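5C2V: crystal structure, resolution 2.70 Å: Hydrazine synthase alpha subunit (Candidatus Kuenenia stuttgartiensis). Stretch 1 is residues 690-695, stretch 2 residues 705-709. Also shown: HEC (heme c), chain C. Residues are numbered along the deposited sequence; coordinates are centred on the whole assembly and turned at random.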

# COMPACT_ATOMS: atom_id res chain seq x y z
N ASN D 690 -6.94 0.74 28.17
CA ASN D 690 -7.94 0.69 27.12
C ASN D 690 -8.22 2.07 26.53
O ASN D 690 -8.42 2.21 25.33
CB ASN D 690 -9.24 0.08 27.65
CG ASN D 690 -9.17 -1.43 27.76
OD1 ASN D 690 -9.31 -2.15 26.76
ND2 ASN D 690 -8.97 -1.93 28.97
N SER D 691 -8.23 3.08 27.40
CA SER D 691 -8.46 4.45 26.97
C SER D 691 -7.31 4.96 26.10
O SER D 691 -7.52 5.46 25.00
CB SER D 691 -8.64 5.37 28.18
OG SER D 691 -9.78 5.00 28.93
N LEU D 692 -6.08 4.82 26.61
CA LEU D 692 -4.91 5.38 25.94
C LEU D 692 -4.57 4.69 24.62
O LEU D 692 -3.98 5.30 23.73
CB LEU D 692 -3.70 5.31 26.88
CG LEU D 692 -3.78 6.24 28.10
CD1 LEU D 692 -2.67 5.92 29.09
CD2 LEU D 692 -3.71 7.70 27.66
N LEU D 693 -4.96 3.43 24.48
CA LEU D 693 -4.65 2.66 23.28
C LEU D 693 -5.79 2.68 22.26
O LEU D 693 -5.72 2.00 21.23
CB LEU D 693 -4.29 1.22 23.64
CG LEU D 693 -2.83 0.94 24.01
CD1 LEU D 693 -1.90 1.35 22.87
CD2 LEU D 693 -2.42 1.63 25.31
N GLU D 694 -6.84 3.44 22.55
CA GLU D 694 -8.00 3.54 21.68
C GLU D 694 -7.65 4.11 20.30
O GLU D 694 -6.92 5.09 20.19
CB GLU D 694 -9.08 4.41 22.34
CG GLU D 694 -10.33 4.60 21.50
CD GLU D 694 -11.37 5.47 22.19
OE1 GLU D 694 -11.08 5.98 23.30
OE2 GLU D 694 -12.47 5.64 21.63
N PRO D 695 -8.18 3.47 19.24
CA PRO D 695 -7.99 3.93 17.85
C PRO D 695 -8.67 5.26 17.56
O PRO D 695 -9.53 5.69 18.32
CB PRO D 695 -8.62 2.80 17.02
CG PRO D 695 -8.69 1.63 17.93
CD PRO D 695 -8.91 2.20 19.30
N GLY D 705 -3.06 5.64 17.73
CA GLY D 705 -4.45 5.84 18.11
C GLY D 705 -4.75 7.29 18.40
O GLY D 705 -4.09 8.19 17.86
N LYS D 706 -5.75 7.54 19.23
CA LYS D 706 -6.06 8.89 19.66
C LYS D 706 -4.89 9.50 20.44
O LYS D 706 -4.33 10.52 20.03
CB LYS D 706 -7.32 8.91 20.54
CG LYS D 706 -8.61 8.57 19.81
CD LYS D 706 -9.81 8.67 20.74
CE LYS D 706 -11.12 8.45 20.00
NZ LYS D 706 -12.30 8.62 20.90
N TYR D 707 -4.53 8.87 21.56
CA TYR D 707 -3.47 9.40 22.41
C TYR D 707 -2.09 8.75 22.29
O TYR D 707 -1.13 9.24 22.88
CB TYR D 707 -3.92 9.32 23.87
CG TYR D 707 -5.28 9.93 24.10
CD1 TYR D 707 -5.42 11.30 24.29
CD2 TYR D 707 -6.42 9.14 24.12
CE1 TYR D 707 -6.67 11.86 24.50
CE2 TYR D 707 -7.67 9.69 24.33
CZ TYR D 707 -7.78 11.05 24.52
OH TYR D 707 -9.02 11.61 24.73
N VAL D 708 -1.97 7.67 21.53
CA VAL D 708 -0.72 6.91 21.54
C VAL D 708 -0.28 6.39 20.17
O VAL D 708 -1.04 5.73 19.47
CB VAL D 708 -0.81 5.70 22.51
CG1 VAL D 708 0.29 4.69 22.24
CG2 VAL D 708 -0.76 6.16 23.96
N ASN D 709 0.96 6.70 19.81
CA ASN D 709 1.58 6.12 18.63
C ASN D 709 2.71 5.17 19.03
O ASN D 709 3.77 5.61 19.47
CB ASN D 709 2.12 7.22 17.70
CG ASN D 709 1.01 8.07 17.10
OD1 ASN D 709 0.70 7.95 15.92
ND2 ASN D 709 0.40 8.92 17.92
FE HEC C . -5.80 16.02 31.65
CHA HEC C . -7.34 17.06 28.77
CHB HEC C . -4.04 13.67 29.87
CHC HEC C . -4.15 15.04 34.53
CHD HEC C . -7.71 18.18 33.53
NA HEC C . -5.73 15.44 29.70
C1A HEC C . -6.40 16.06 28.65
C2A HEC C . -5.93 15.47 27.42
C3A HEC C . -5.02 14.54 27.72
C4A HEC C . -4.88 14.50 29.16
CMA HEC C . -4.26 13.66 26.71
CAA HEC C . -6.40 15.85 26.00
CBA HEC C . -7.62 15.02 25.61
CGA HEC C . -7.99 15.29 24.18
O1A HEC C . -8.62 14.41 23.54
O2A HEC C . -7.64 16.39 23.67
NB HEC C . -4.40 14.58 32.13
C1B HEC C . -3.72 13.79 31.21
C2B HEC C . -2.63 13.14 31.91
C3B HEC C . -2.67 13.51 33.19
C4B HEC C . -3.78 14.43 33.35
CMB HEC C . -1.62 12.16 31.26
CAB HEC C . -1.71 13.08 34.32
CBB HEC C . -0.33 13.74 34.13
NC HEC C . -5.91 16.51 33.65
C1C HEC C . -5.14 15.99 34.67
C2C HEC C . -5.47 16.69 35.89
C3C HEC C . -6.53 17.46 35.64
C4C HEC C . -6.77 17.43 34.21
CMC HEC C . -4.94 16.27 37.29
CAC HEC C . -7.29 18.35 36.66
CBC HEC C . -6.38 19.47 37.21
ND HEC C . -7.32 17.40 31.20
C1D HEC C . -7.93 18.20 32.16
C2D HEC C . -8.85 19.09 31.50
C3D HEC C . -8.75 18.77 30.00
C4D HEC C . -7.77 17.69 29.92
CMD HEC C . -9.75 20.16 32.16
CAD HEC C . -9.57 19.47 28.89
CBD HEC C . -8.81 19.72 27.58
CGD HEC C . -7.53 20.50 27.81
O1D HEC C . -6.63 20.42 26.94
O2D HEC C . -7.41 21.19 28.86
O HOH W 1 -4.48 6.25 21.54

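The apolar centre is small and rests on V708, whose CA-to-CB bond points toward the other stretch and whose two methyls reach different leucines. CG1 of V708 lies 4.0 Å from CD1 of L693, while CG2 of V708 sits 4.2 Å from CB of L692. L693 starts out pointing away, yet its m, m rotamer brings its end nearer, to CG1 of V708. On the L692 side, CD2 of L692 packs 4.1 Å from CB of Y707, and the Y707 ring extends away from the L692 side chain, with the carbonyl oxygen of S691 at its edge, and its OH donates a hydrogen bond to O1A of the heme c (3.1 Å).

Around the end of the helix, at L692, and in the turn that follows, backbone polar groups are bridged by water 1, which donates to O of L692 (2.4 Å, notably short) and to O of E694 (3.0 Å), and accepts a weak bond from N of Y707 (2.6 Å). The same E694 O takes a nearly straight hydrogen bond from N of K706 (2.9 Å, 165°) and a CA-H...O contact from CA of G705 (3.3 Å). Glycine suits this spot: an ideal CB would fall 2.3 Å from E694 O.

At the partly exposed margin, extended side chains of E694 and K706 close a salt bridge, OE2 to NZ, 3.1 Å, its hydrogen bond weak.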